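Local coordinates for NIPSNAP domain-containing protein (Burkholderia xenovorans, PDB 5KAK) that is of unknown function but belongs to the NIPSNAP family, with the ferredoxin-like fold of dimeric alpha/beta-barrel proteins, at residues I10-I15 against N101-P106; Q28-E33 against K90-L95; Q38-G43 against P115-E120; I46-T51 against V59-G64. All blocks are in the same frame, centred on the assembly; numbering follows the deposited sequence. Where two conformers were deposited one is given.

Interaction 1. Residues I10-I15 against N101-P106; sequences IVEERI and NKILLP
The Glu12 carboxylate and the Asn101 amide meet with their planes 45° apart, and OE1 of Glu12 takes donors from opposite faces of its own plane. Asn101 ND2 gives one bond, 2.8 Å to Glu12 OE1, arriving on the anti side of the carboxylate while OE1 stays in the plane of the amide. Arg14 NH1 gives the other, also 2.8 Å to Glu12 OE1; this salt bridge runs edge-on from the guanidinium but comes in above the carboxylate plane. Asn101 CG sits between its backbone N and carbonyl carbon (chi1 56°) and the Glu12 chain is extended, which lets amide and carboxylate meet. The second oxygen, OE2, pairs with Arg71 of helix 68-80, so the acid is shared by two arginines. Strands 10-18 and 96-106 are the antiparallel neighbours that carry all this, strand 10-18 lying inside the four-stranded sheet of a ferredoxin-like fold. Val11 with Leu104 and Glu13 with Lys102 form the hydrogen-bonded pairs, the shortest bond being Leu104 N to Val11 O at 2.7 Å. On the sheet face of Val11, Glu13, Lys102 and Leu104, Leu104 CD1 packs 3.7 Å from Glu13 CB. Glu13 and Lys102 lie side by side there; a water 2.6 Å from Glu13 OE1 also accepts from Lys102 NZ, which bonds in addition to Gln58 of the second subunit.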
loop_
_atom_site.group_PDB
_atom_site.type_symbol
_atom_site.label_atom_id
_atom_site.label_comp_id
_atom_site.label_asym_id
_atom_site.label_seq_id
_atom_site.Cartn_x
_atom_site.Cartn_y
_atom_site.Cartn_z
ATOM N N ILE E 10 23.547 15.214 1.617
ATOM C CA ILE E 10 22.333 14.414 1.688
ATOM C C ILE E 10 21.129 15.323 1.474
ATOM O O ILE E 10 21.180 16.532 1.709
ATOM C CB ILE E 10 22.207 13.673 3.034
ATOM C CG1 ILE E 10 21.884 14.676 4.144
ATOM C CG2 ILE E 10 23.487 12.902 3.346
ATOM C CD1 ILE E 10 21.306 14.066 5.388
ATOM N N VAL E 11 20.028 14.723 1.028
ATOM C CA VAL E 11 18.772 15.440 0.834
ATOM C C VAL E 11 17.683 14.692 1.580
ATOM O O VAL E 11 17.522 13.483 1.398
ATOM C CB VAL E 11 18.414 15.569 -0.662
ATOM C CG1 VAL E 11 16.991 16.076 -0.844
ATOM C CG2 VAL E 11 19.434 16.488 -1.364
ATOM N N GLU E 12 16.922 15.402 2.407
ATOM C CA GLU E 12 15.773 14.795 3.064
ATOM C C GLU E 12 14.514 15.183 2.307
ATOM O O GLU E 12 14.246 16.374 2.119
ATOM C CB GLU E 12 15.651 15.233 4.523
ATOM C CG GLU E 12 14.485 14.553 5.249
ATOM C CD GLU E 12 14.340 15.018 6.702
ATOM O OE1 GLU E 12 13.537 14.429 7.447
ATOM O OE2 GLU E 12 15.052 15.953 7.111
ATOM N N GLU E 13 13.760 14.185 1.864
ATOM C CA GLU E 13 12.441 14.407 1.289
ATOM C C GLU E 13 11.402 14.128 2.366
ATOM O O GLU E 13 11.419 13.064 2.986
ATOM C CB GLU E 13 12.209 13.518 0.068
ATOM C CG GLU E 13 10.862 13.786 -0.572
ATOM C CD GLU E 13 10.674 13.083 -1.901
ATOM O OE1 GLU E 13 11.358 12.070 -2.174
ATOM O OE2 GLU E 13 9.822 13.557 -2.675
ATOM N N ARG E 14 10.537 15.107 2.634
ATOM C CA ARG E 14 9.463 14.939 3.597
ATOM C C ARG E 14 8.141 15.013 2.847
ATOM O O ARG E 14 7.953 15.882 1.988
ATOM C CB ARG E 14 9.546 15.994 4.719
ATOM C CG ARG E 14 10.836 15.844 5.526
ATOM C CD ARG E 14 10.926 16.874 6.629
ATOM N NE ARG E 14 9.944 16.671 7.689
ATOM C CZ ARG E 14 10.109 15.843 8.725
ATOM N NH1 ARG E 14 11.202 15.107 8.836
ATOM N NH2 ARG E 14 9.176 15.757 9.664
ATOM N N ILE E 15 7.261 14.065 3.131
ATOM C CA ILE E 15 6.005 13.899 2.406
ATOM C C ILE E 15 4.891 13.864 3.445
ATOM O O ILE E 15 4.815 12.915 4.238
ATOM C CB ILE E 15 6.007 12.613 1.564
ATOM C CG1 ILE E 15 7.200 12.577 0.590
ATOM C CG2 ILE E 15 4.677 12.443 0.869
ATOM C CD1 ILE E 15 7.426 11.198 -0.034
ATOM N N ASN E 101 9.313 10.364 5.741
ATOM C CA ASN E 101 10.512 10.967 5.169
ATOM C C ASN E 101 11.424 9.892 4.596
ATOM O O ASN E 101 11.260 8.695 4.843
ATOM C CB ASN E 101 11.279 11.890 6.144
ATOM C CG ASN E 101 11.702 11.220 7.462
ATOM O OD1 ASN E 101 11.207 10.165 7.852
ATOM N ND2 ASN E 101 12.643 11.866 8.159
ATOM N N LYS E 102 12.310 10.356 3.725
ATOM C CA LYS E 102 13.333 9.558 3.062
ATOM C C LYS E 102 14.632 10.334 3.087
ATOM O O LYS E 102 14.638 11.570 3.008
ATOM C CB LYS E 102 13.027 9.256 1.586
ATOM C CG LYS E 102 11.670 8.725 1.258
ATOM C CD LYS E 102 11.506 8.741 -0.254
ATOM C CE LYS E 102 10.096 8.325 -0.625
ATOM N NZ LYS E 102 9.908 8.126 -2.085
ATOM N N ILE E 103 15.742 9.612 3.152
ATOM C CA ILE E 103 17.063 10.219 3.004
ATOM C C ILE E 103 17.572 9.869 1.616
ATOM O O ILE E 103 17.696 8.686 1.267
ATOM C CB ILE E 103 18.038 9.782 4.108
ATOM C CG1 ILE E 103 17.578 10.359 5.444
ATOM C CG2 ILE E 103 19.456 10.277 3.797
ATOM C CD1 ILE E 103 17.533 11.899 5.478
ATOM N N LEU E 104 17.798 10.900 0.807
ATOM C CA LEU E 104 18.170 10.759 -0.592
ATOM C C LEU E 104 19.646 11.097 -0.762
ATOM O O LEU E 104 20.160 11.989 -0.089
ATOM C CB LEU E 104 17.324 11.686 -1.464
ATOM C CG LEU E 104 15.820 11.448 -1.319
ATOM C CD1 LEU E 104 14.990 12.479 -2.072
ATOM C CD2 LEU E 104 15.519 10.032 -1.802
ATOM N N LEU E 105 20.329 10.375 -1.659
ATOM C CA LEU E 105 21.712 10.692 -1.976
ATOM C C LEU E 105 21.814 11.123 -3.429
ATOM O O LEU E 105 21.260 10.443 -4.308
ATOM C CB LEU E 105 22.618 9.492 -1.718
ATOM C CG LEU E 105 22.608 9.011 -0.262
ATOM C CD1 LEU E 105 23.461 7.754 -0.109
ATOM C CD2 LEU E 105 23.108 10.095 0.667
ATOM N N PRO E 106 22.467 12.243 -3.726
ATOM C CA PRO E 106 22.492 12.729 -5.112
ATOM C C PRO E 106 23.394 11.874 -5.990
ATOM O O PRO E 106 24.484 11.463 -5.591
ATOM C CB PRO E 106 23.047 14.149 -4.982
ATOM C CG PRO E 106 23.875 14.106 -3.755
ATOM C CD PRO E 106 23.147 13.176 -2.809
HETATM O O HOH W 1 9.805 10.328 -3.410
#

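Interaction 2. Residues Q28-E33 against K90-L95; sequences QHFERE and KNIQPL
His29 turns CG anti to its carbonyl carbon (chi1 -75°), which carries the ring toward helix 82-92, and chi1 of Asn91 (-60°) places the amide carbon from which OD1 reaches that ring. Asn91 CB sits squarely over one ring face, 3.5 Å from the His29 centroid, a CH-pi contact. From there the amide leans across the ring, the two planes 39° apart, with Asn91 OD1 3.1 Å from His29 CE1. The neighbouring ring nitrogen, ND1, is not hydrogen-bonded to that oxygen, the angle being poor. NE2 bonds instead to Glu25, one turn back on the same helix, and that bond would help to fix the ring's rotation. The contact joins the middle of helix 23-42 to the end of helix 82-92, two of the helices that cover one face of the antiparallel sheet in this ferredoxin-like NIPSNAP fold. Toward the sheet, the chemistry becomes apolar: Ile92 CD1 touches both His29 CB, at 3.9 Å, and Phe30 CE1, at 3.6 Å, with the Phe30 and Ile92 side chains crossing at about a right angle. Phe30 also stacks on Phe26 and takes Tyr87 edge-to-face. On the exposed flank a water links the helices, giving a proton to Glu33 OE1 at 2.7 Å and accepting one from Asn91 ND2 at 3.0 Å.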
loop_
_atom_site.group_PDB
_atom_site.type_symbol
_atom_site.label_atom_id
_atom_site.label_comp_id
_atom_site.label_asym_id
_atom_site.label_seq_id
_atom_site.Cartn_x
_atom_site.Cartn_y
_atom_site.Cartn_z
ATOM N N GLN E 28 -0.801 28.695 2.870
ATOM C CA GLN E 28 -1.005 30.023 3.431
ATOM C C GLN E 28 -0.207 30.201 4.713
ATOM O O GLN E 28 0.440 31.232 4.916
ATOM C CB GLN E 28 -2.493 30.260 3.694
ATOM C CG GLN E 28 -3.304 30.592 2.450
ATOM C CD GLN E 28 -4.756 30.924 2.781
ATOM O OE1 GLN E 28 -5.269 30.549 3.840
ATOM N NE2 GLN E 28 -5.424 31.635 1.872
ATOM N N HIS E 29 -0.260 29.214 5.609
ATOM C CA HIS E 29 0.418 29.381 6.888
ATOM C C HIS E 29 1.918 29.492 6.686
ATOM O O HIS E 29 2.580 30.311 7.336
ATOM C CB HIS E 29 0.089 28.218 7.825
ATOM C CG HIS E 29 -1.294 28.280 8.405
ATOM N ND1 HIS E 29 -1.753 29.358 9.127
ATOM C CD2 HIS E 29 -2.309 27.385 8.377
ATOM C CE1 HIS E 29 -2.996 29.129 9.514
ATOM N NE2 HIS E 29 -3.355 27.937 9.070
ATOM N N PHE E 30 2.468 28.696 5.759
ATOM C CA PHE E 30 3.909 28.698 5.557
ATOM C C PHE E 30 4.373 29.957 4.842
ATOM O O PHE E 30 5.415 30.522 5.194
ATOM C CB PHE E 30 4.337 27.423 4.805
ATOM C CG PHE E 30 4.769 26.336 5.738
ATOM C CD1 PHE E 30 3.851 25.453 6.271
ATOM C CD2 PHE E 30 6.083 26.289 6.181
ATOM C CE1 PHE E 30 4.244 24.489 7.179
ATOM C CE2 PHE E 30 6.482 25.345 7.090
ATOM C CZ PHE E 30 5.567 24.445 7.593
ATOM N N GLU E 31 3.638 30.411 3.827
ATOM C CA GLU E 31 4.083 31.619 3.141
ATOM C C GLU E 31 3.947 32.837 4.044
ATOM O O GLU E 31 4.812 33.717 4.033
ATOM C CB GLU E 31 3.316 31.828 1.835
ATOM C CG GLU E 31 1.846 32.158 2.019
ATOM C CD GLU E 31 1.069 32.049 0.718
ATOM O OE1 GLU E 31 1.688 31.677 -0.304
ATOM O OE2 GLU E 31 -0.149 32.332 0.719
ATOM N N ARG E 32 2.893 32.891 4.864
ATOM C CA ARG E 32 2.693 34.058 5.718
ATOM C C ARG E 32 3.587 34.049 6.947
ATOM O O ARG E 32 3.915 35.117 7.468
ATOM C CB ARG E 32 1.234 34.156 6.177
ATOM C CG ARG E 32 0.239 34.465 5.082
ATOM C CD ARG E 32 -1.169 34.465 5.642
ATOM N NE ARG E 32 -2.183 34.660 4.613
ATOM C CZ ARG E 32 -3.485 34.536 4.831
ATOM N NH1 ARG E 32 -3.920 34.214 6.042
ATOM N NH2 ARG E 32 -4.352 34.726 3.846
ATOM N N GLU E 33 3.977 32.881 7.440
ATOM C CA GLU E 33 4.574 32.828 8.767
ATOM C C GLU E 33 5.622 31.728 8.906
ATOM O O GLU E 33 6.733 31.982 9.377
ATOM C CB GLU E 33 3.468 32.656 9.818
ATOM C CG GLU E 33 3.971 32.483 11.238
ATOM C CD GLU E 33 2.850 32.388 12.263
ATOM O OE1 GLU E 33 1.663 32.295 11.869
ATOM O OE2 GLU E 33 3.157 32.402 13.473
ATOM N N LYS E 90 -0.441 25.391 16.611
ATOM C CA LYS E 90 -1.602 26.224 16.319
ATOM C C LYS E 90 -2.108 26.001 14.897
ATOM O O LYS E 90 -3.317 25.848 14.678
ATOM C CB LYS E 90 -1.247 27.700 16.537
ATOM C CG LYS E 90 -2.390 28.675 16.300
ATOM C CD LYS E 90 -1.909 30.123 16.373
ATOM C CE LYS E 90 -3.076 31.091 16.414
ATOM N NZ LYS E 90 -4.073 30.814 15.340
ATOM N N ASN E 91 -1.200 25.962 13.918
ATOM C CA ASN E 91 -1.605 26.119 12.530
ATOM C C ASN E 91 -1.474 24.881 11.665
ATOM O O ASN E 91 -2.284 24.712 10.758
ATOM C CB ASN E 91 -0.795 27.236 11.868
ATOM C CG ASN E 91 -0.981 28.558 12.563
ATOM O OD1 ASN E 91 -2.059 29.156 12.496
ATOM N ND2 ASN E 91 0.055 29.021 13.243
ATOM N N ILE E 92 -0.468 24.040 11.885
ATOM C CA ILE E 92 -0.187 22.933 10.978
ATOM C C ILE E 92 -0.684 21.605 11.531
ATOM O O ILE E 92 -1.238 20.789 10.789
ATOM C CB ILE E 92 1.320 22.868 10.654
ATOM C CG1 ILE E 92 1.781 24.150 9.940
ATOM C CG2 ILE E 92 1.631 21.629 9.814
ATOM C CD1 ILE E 92 0.957 24.534 8.728
ATOM N N GLN E 93 -0.464 21.375 12.823
ATOM C CA GLN E 93 -0.917 20.149 13.477
ATOM C C GLN E 93 -2.343 19.745 13.115
ATOM O O GLN E 93 -2.559 18.560 12.809
ATOM C CB GLN E 93 -0.757 20.322 14.996
ATOM C CG GLN E 93 -1.311 19.179 15.798
ATOM C CD GLN E 93 -0.483 17.933 15.631
ATOM O OE1 GLN E 93 0.740 18.007 15.541
ATOM N NE2 GLN E 93 -1.142 16.779 15.571
ATOM N N PRO E 94 -3.342 20.640 13.115
ATOM C CA PRO E 94 -4.711 20.214 12.773
ATOM C C PRO E 94 -4.899 19.774 11.328
ATOM O O PRO E 94 -5.946 19.180 11.017
ATOM C CB PRO E 94 -5.552 21.459 13.069
ATOM C CG PRO E 94 -4.704 22.289 13.984
ATOM C CD PRO E 94 -3.313 22.049 13.553
ATOM N N LEU E 95 -3.945 20.040 10.441
ATOM C CA LEU E 95 -4.084 19.682 9.037
ATOM C C LEU E 95 -3.400 18.374 8.700
ATOM O O LEU E 95 -3.604 17.863 7.591
ATOM C CB LEU E 95 -3.516 20.785 8.135
ATOM C CG LEU E 95 -3.952 22.228 8.380
ATOM C CD1 LEU E 95 -3.073 23.212 7.605
ATOM C CD2 LEU E 95 -5.407 22.406 7.982
HETATM O O HOH W 2 -0.393 31.996 13.652
#

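Interaction 3. Residues Q38-G43 against P115-E120; sequences QRPVLG and PLWQPE
Arg39 passes obliquely over one face of the Trp117 indole, and its chain can be followed over the ring system atom by atom. From CB, CG leaves anti to the backbone N (chi1 -177°) and lands 3.6 Å from Trp117 CG. CD comes next, over the CD2-CE3 side of the six-membered ring, 3.6 Å from Trp117 CD2, and makes a CH-pi contact with that ring. NE follows above the fused CD2-CE2 bond. The guanidinium then settles flat, its plane only 1° from that of the indole and CZ 3.6 Å from Trp117 CH2: a stacked cation-pi pair. NH1 lies near CZ3 and NH2 near CZ2, while NH1 also bonds to the carbonyl of Phe109 of the second subunit. The indole NE1 bonds to Glu122. Beside the stack, Trp117 N donates to Gly43 O at 3.0 Å, and a water donates to both Pro40 O and Trp117 O. Gly43 has a positive phi of 114°, and Leu116 CD2 packs 3.6 Å from its CA. The contact thus pins the segment leading into helix 119-123 against the C-terminal end of helix 23-42, whose Gln38 and Leu42 rest on Trp63 of strand 58-65.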
loop_
_atom_site.group_PDB
_atom_site.type_symbol
_atom_site.label_atom_id
_atom_site.label_comp_id
_atom_site.label_asym_id
_atom_site.label_seq_id
_atom_site.Cartn_x
_atom_site.Cartn_y
_atom_site.Cartn_z
ATOM N N GLN E 38 11.331 28.531 9.526
ATOM C CA GLN E 38 11.981 27.249 9.296
ATOM C C GLN E 38 13.160 27.350 8.338
ATOM O O GLN E 38 14.204 26.747 8.585
ATOM C CB GLN E 38 10.955 26.238 8.776
ATOM C CG GLN E 38 11.512 24.825 8.590
ATOM C CD GLN E 38 10.526 23.891 7.913
ATOM O OE1 GLN E 38 9.736 24.313 7.072
ATOM N NE2 GLN E 38 10.557 22.615 8.288
ATOM N N ARG E 39 13.025 28.105 7.253
ATOM C CA ARG E 39 14.086 28.121 6.251
ATOM C C ARG E 39 15.419 28.647 6.772
ATOM O O ARG E 39 16.454 28.046 6.436
ATOM C CB ARG E 39 13.638 28.921 5.020
ATOM C CG ARG E 39 14.672 28.912 3.893
ATOM C CD ARG E 39 14.042 29.230 2.554
ATOM N NE ARG E 39 13.027 30.268 2.668
ATOM C CZ ARG E 39 12.263 30.679 1.661
ATOM N NH1 ARG E 39 12.406 30.146 0.458
ATOM N NH2 ARG E 39 11.357 31.626 1.860
ATOM N N PRO E 40 15.490 29.720 7.568
ATOM C CA PRO E 40 16.817 30.164 8.025
ATOM C C PRO E 40 17.518 29.142 8.900
ATOM O O PRO E 40 18.755 29.094 8.908
ATOM C CB PRO E 40 16.518 31.450 8.810
ATOM C CG PRO E 40 15.128 31.853 8.404
ATOM C CD PRO E 40 14.416 30.583 8.092
ATOM N N VAL E 41 16.770 28.341 9.655
ATOM C CA VAL E 41 17.381 27.365 10.550
ATOM C C VAL E 41 17.871 26.152 9.764
ATOM O O VAL E 41 19.026 25.710 9.901
ATOM C CB VAL E 41 16.377 26.964 11.647
ATOM C CG1 VAL E 41 16.999 25.985 12.618
ATOM C CG2 VAL E 41 15.865 28.217 12.386
ATOM N N LEU E 42 17.000 25.604 8.914
ATOM C CA LEU E 42 17.365 24.390 8.190
ATOM C C LEU E 42 18.375 24.689 7.087
ATOM O O LEU E 42 19.321 23.921 6.881
ATOM C CB LEU E 42 16.112 23.712 7.639
ATOM C CG LEU E 42 15.212 23.157 8.748
ATOM C CD1 LEU E 42 14.119 22.210 8.208
ATOM C CD2 LEU E 42 16.049 22.480 9.843
ATOM N N GLY E 43 18.193 25.783 6.358
ATOM C CA GLY E 43 19.282 26.251 5.523
ATOM C C GLY E 43 19.073 26.210 4.026
ATOM O O GLY E 43 19.247 27.227 3.348
ATOM N N PRO E 115 22.617 27.375 -1.963
ATOM C CA PRO E 115 23.357 28.132 -0.950
ATOM C C PRO E 115 22.491 28.336 0.281
ATOM O O PRO E 115 21.261 28.295 0.209
ATOM C CB PRO E 115 23.667 29.459 -1.652
ATOM C CG PRO E 115 22.618 29.577 -2.712
ATOM C CD PRO E 115 22.331 28.178 -3.164
ATOM N N LEU E 116 23.150 28.521 1.425
ATOM C CA LEU E 116 22.433 28.794 2.667
ATOM C C LEU E 116 21.565 30.041 2.531
ATOM O O LEU E 116 21.992 31.057 1.977
ATOM C CB LEU E 116 23.416 28.971 3.828
ATOM C CG LEU E 116 23.963 27.712 4.511
ATOM C CD1 LEU E 116 25.018 28.081 5.541
ATOM C CD2 LEU E 116 22.839 26.934 5.164
ATOM N N TRP E 117 20.335 29.954 3.036
ATOM C CA TRP E 117 19.427 31.094 3.039
ATOM C C TRP E 117 19.972 32.178 3.957
ATOM O O TRP E 117 20.400 31.890 5.077
ATOM C CB TRP E 117 18.040 30.656 3.502
ATOM C CG TRP E 117 16.964 31.709 3.443
ATOM C CD1 TRP E 117 16.498 32.469 4.479
ATOM C CD2 TRP E 117 16.198 32.085 2.294
ATOM N NE1 TRP E 117 15.499 33.309 4.038
ATOM C CE2 TRP E 117 15.291 33.083 2.702
ATOM C CE3 TRP E 117 16.191 31.671 0.956
ATOM C CZ2 TRP E 117 14.392 33.675 1.821
ATOM C CZ3 TRP E 117 15.300 32.271 0.082
ATOM C CH2 TRP E 117 14.415 33.262 0.519
ATOM N N GLN E 118 19.962 33.421 3.488
ATOM C CA GLN E 118 20.546 34.544 4.205
ATOM C C GLN E 118 19.478 35.572 4.564
ATOM O O GLN E 118 18.378 35.558 4.003
ATOM C CB GLN E 118 21.643 35.213 3.361
ATOM C CG GLN E 118 22.826 34.314 3.046
ATOM C CD GLN E 118 23.675 33.986 4.266
ATOM O OE1 GLN E 118 23.760 34.769 5.211
ATOM N NE2 GLN E 118 24.315 32.822 4.244
ATOM N N PRO E 119 19.761 36.469 5.517
ATOM C CA PRO E 119 18.793 37.542 5.795
ATOM C C PRO E 119 18.494 38.398 4.577
ATOM O O PRO E 119 17.350 38.832 4.396
ATOM C CB PRO E 119 19.479 38.340 6.913
ATOM C CG PRO E 119 20.313 37.338 7.612
ATOM C CD PRO E 119 20.829 36.420 6.531
ATOM N N GLU E 120 19.498 38.641 3.725
ATOM C CA GLU E 120 19.265 39.374 2.486
ATOM C C GLU E 120 18.200 38.700 1.629
ATOM O O GLU E 120 17.502 39.372 0.859
ATOM C CB GLU E 120 20.574 39.505 1.705
HETATM O O HOH W 3 20.397 29.506 6.638
#

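Interaction 4. Residues I46-T51 against V59-G64; sequences IGYFYT and VVHLWG
Strands 46-51 and 59-64 run antiparallel at 166° as the two arms of a beta hairpin, with a classic bulge where Ile46 and Gly47 both face Leu62. Ile46 N bonds to Leu62 O at 2.8 Å, Gly47 N reaches the same oxygen only weakly, and Leu62 N donates back to Gly47 O, with regular pairing onward through Tyr48-His61 and Phe49-Val60. On the face of Tyr48, Val59 and His61 the two rings lie side by side, pointing the same way, in an offset stack with centroids 4.2 Å apart and planes 4° from parallel. The offset puts His61 CB over the centre of the Tyr48 ring, 3.4 Å from its centroid, and Tyr48 OH over the centre of the imidazole. His61 CG, between its backbone N and carbonyl carbon (chi1 41°), is thereby set over the Tyr48 face. At the ring's edge Trp63 NE1 donates to His61 ND1, 3.0 Å away and in the plane of both rings. The Tyr48 ring edge touches Val59 CB, and at the bulge Ile46 CB points toward the partner strand, 4.0 Å from Leu62 CB. Phe49, Tyr50 and Thr51 continue the sheet into a strand of the second subunit. Because ND1 accepts the hydrogen bond from the indole N-H, the imidazole hydrogen would be expected on NE2, consistent with a neutral ring held in rotation by Trp63 and in tilt by Tyr48.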
loop_
_atom_site.group_PDB
_atom_site.type_symbol
_atom_site.label_atom_id
_atom_site.label_comp_id
_atom_site.label_asym_id
_atom_site.label_seq_id
_atom_site.Cartn_x
_atom_site.Cartn_y
_atom_site.Cartn_z
ATOM N N ILE E 46 15.321 22.967 -1.246
ATOM C CA ILE E 46 15.385 22.617 -2.661
ATOM C C ILE E 46 14.035 22.813 -3.347
ATOM O O ILE E 46 13.973 23.247 -4.498
ATOM C CB ILE E 46 15.897 21.170 -2.809
ATOM C CG1 ILE E 46 17.360 21.086 -2.346
ATOM C CG2 ILE E 46 15.724 20.667 -4.244
ATOM C CD1 ILE E 46 17.837 19.688 -2.076
ATOM N N GLY E 47 12.940 22.526 -2.654
ATOM C CA GLY E 47 11.615 22.660 -3.227
ATOM C C GLY E 47 10.549 22.380 -2.198
ATOM O O GLY E 47 10.734 21.506 -1.341
ATOM N N TYR E 48 9.430 23.110 -2.267
ATOM C CA TYR E 48 8.288 22.913 -1.381
ATOM C C TYR E 48 7.035 22.965 -2.240
ATOM O O TYR E 48 6.740 24.003 -2.844
ATOM C CB TYR E 48 8.236 23.980 -0.274
ATOM C CG TYR E 48 7.675 23.468 1.041
ATOM C CD1 TYR E 48 6.482 22.765 1.085
ATOM C CD2 TYR E 48 8.357 23.682 2.242
ATOM C CE1 TYR E 48 5.965 22.286 2.294
ATOM C CE2 TYR E 48 7.844 23.210 3.460
ATOM C CZ TYR E 48 6.642 22.517 3.475
ATOM O OH TYR E 48 6.135 22.030 4.668
ATOM N N PHE E 49 6.312 21.859 -2.310
ATOM C CA PHE E 49 5.271 21.693 -3.307
ATOM C C PHE E 49 4.010 21.130 -2.677
ATOM O O PHE E 49 4.033 20.540 -1.595
ATOM C CB PHE E 49 5.686 20.726 -4.436
ATOM C CG PHE E 49 7.045 20.974 -4.994
ATOM C CD1 PHE E 49 7.239 21.909 -6.012
ATOM C CD2 PHE E 49 8.131 20.267 -4.520
ATOM C CE1 PHE E 49 8.502 22.132 -6.536
ATOM C CE2 PHE E 49 9.386 20.473 -5.036
ATOM C CZ PHE E 49 9.586 21.412 -6.045
ATOM N N TYR E 50 2.913 21.252 -3.407
ATOM C CA TYR E 50 1.750 20.420 -3.145
ATOM C C TYR E 50 1.379 19.660 -4.412
ATOM O O TYR E 50 1.708 20.080 -5.527
ATOM C CB TYR E 50 0.560 21.245 -2.637
ATOM C CG TYR E 50 0.068 22.274 -3.610
ATOM C CD1 TYR E 50 0.661 23.533 -3.682
ATOM C CD2 TYR E 50 -1.014 22.005 -4.435
ATOM C CE1 TYR E 50 0.205 24.485 -4.568
ATOM C CE2 TYR E 50 -1.480 22.955 -5.328
ATOM C CZ TYR E 50 -0.871 24.191 -5.387
ATOM O OH TYR E 50 -1.335 25.138 -6.270
ATOM N N THR E 51 0.722 18.513 -4.248
ATOM C CA THR E 51 0.396 17.700 -5.411
ATOM C C THR E 51 -0.813 18.244 -6.169
ATOM O O THR E 51 -1.771 18.758 -5.581
ATOM C CB THR E 51 0.133 16.254 -5.003
ATOM O OG1 THR E 51 -0.875 16.221 -3.985
ATOM C CG2 THR E 51 1.436 15.627 -4.503
ATOM N N VAL E 59 1.750 17.373 0.608
ATOM C CA VAL E 59 2.818 18.344 0.459
ATOM C C VAL E 59 4.134 17.586 0.454
ATOM O O VAL E 59 4.316 16.603 1.193
ATOM C CB VAL E 59 2.789 19.450 1.541
ATOM C CG1 VAL E 59 1.578 20.337 1.358
ATOM C CG2 VAL E 59 2.778 18.865 2.912
ATOM N N VAL E 60 5.038 18.036 -0.405
ATOM C CA VAL E 60 6.322 17.390 -0.642
ATOM C C VAL E 60 7.401 18.458 -0.535
ATOM O O VAL E 60 7.372 19.437 -1.285
ATOM C CB VAL E 60 6.366 16.716 -2.022
ATOM C CG1 VAL E 60 7.756 16.159 -2.319
ATOM C CG2 VAL E 60 5.331 15.626 -2.119
ATOM N N HIS E 61 8.354 18.277 0.390
ATOM C CA HIS E 61 9.409 19.278 0.528
ATOM C C HIS E 61 10.767 18.604 0.676
ATOM O O HIS E 61 10.897 17.566 1.334
ATOM C CB HIS E 61 9.133 20.300 1.694
ATOM C CG HIS E 61 8.580 19.709 2.957
ATOM N ND1 HIS E 61 9.228 19.814 4.170
ATOM C CD2 HIS E 61 7.413 19.069 3.212
ATOM C CE1 HIS E 61 8.503 19.234 5.111
ATOM N NE2 HIS E 61 7.392 18.780 4.557
ATOM N N LEU E 62 11.774 19.180 0.027
ATOM C CA LEU E 62 13.121 18.619 0.004
ATOM C C LEU E 62 14.095 19.633 0.574
ATOM O O LEU E 62 14.162 20.767 0.088
ATOM C CB LEU E 62 13.550 18.247 -1.411
ATOM C CG LEU E 62 12.937 17.022 -2.066
ATOM C CD1 LEU E 62 11.511 17.280 -2.470
ATOM C CD2 LEU E 62 13.784 16.581 -3.257
ATOM N N TRP E 63 14.871 19.197 1.558
ATOM C CA TRP E 63 15.876 20.001 2.245
ATOM C C TRP E 63 17.265 19.395 2.062
ATOM O O TRP E 63 17.452 18.185 2.247
ATOM C CB TRP E 63 15.551 20.077 3.727
ATOM C CG TRP E 63 14.228 20.698 3.990
ATOM C CD1 TRP E 63 13.024 20.069 4.049
ATOM C CD2 TRP E 63 13.981 22.081 4.237
ATOM N NE1 TRP E 63 12.030 20.985 4.328
ATOM C CE2 TRP E 63 12.596 22.229 4.443
ATOM C CE3 TRP E 63 14.801 23.218 4.301
ATOM C CZ2 TRP E 63 12.008 23.467 4.705
ATOM C CZ3 TRP E 63 14.222 24.445 4.574
ATOM C CH2 TRP E 63 12.838 24.563 4.773
ATOM N N GLY E 64 18.239 20.240 1.742
ATOM C CA GLY E 64 19.606 19.800 1.523
ATOM C C GLY E 64 20.488 20.079 2.728
ATOM O O GLY E 64 20.354 21.110 3.384
#

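Interactions 1 and 4 are buried sheet pairings that meet where strands 10-18 and 58-65 run side by side: Arg14 N probably bonds to His61 O and Glu12 N to Trp63 O, both at 2.8 Å. Both reach the second subunit, which extends the sheet. Interactions 2 and 3 share helix 23-42, which packs on that sheet; interaction 2 is mostly buried, interaction 3 only partly, with a C-terminal segment added on the outside. Their chemistry differs: backbone bonds dominate in 1 and 4, with a charged cluster in 1 and aromatic stacking in 4, while 2 has a CH-pi contact, 3 a cation-pi stack, and each a bridging water. Phe30 links 2 to 4 through Tyr48.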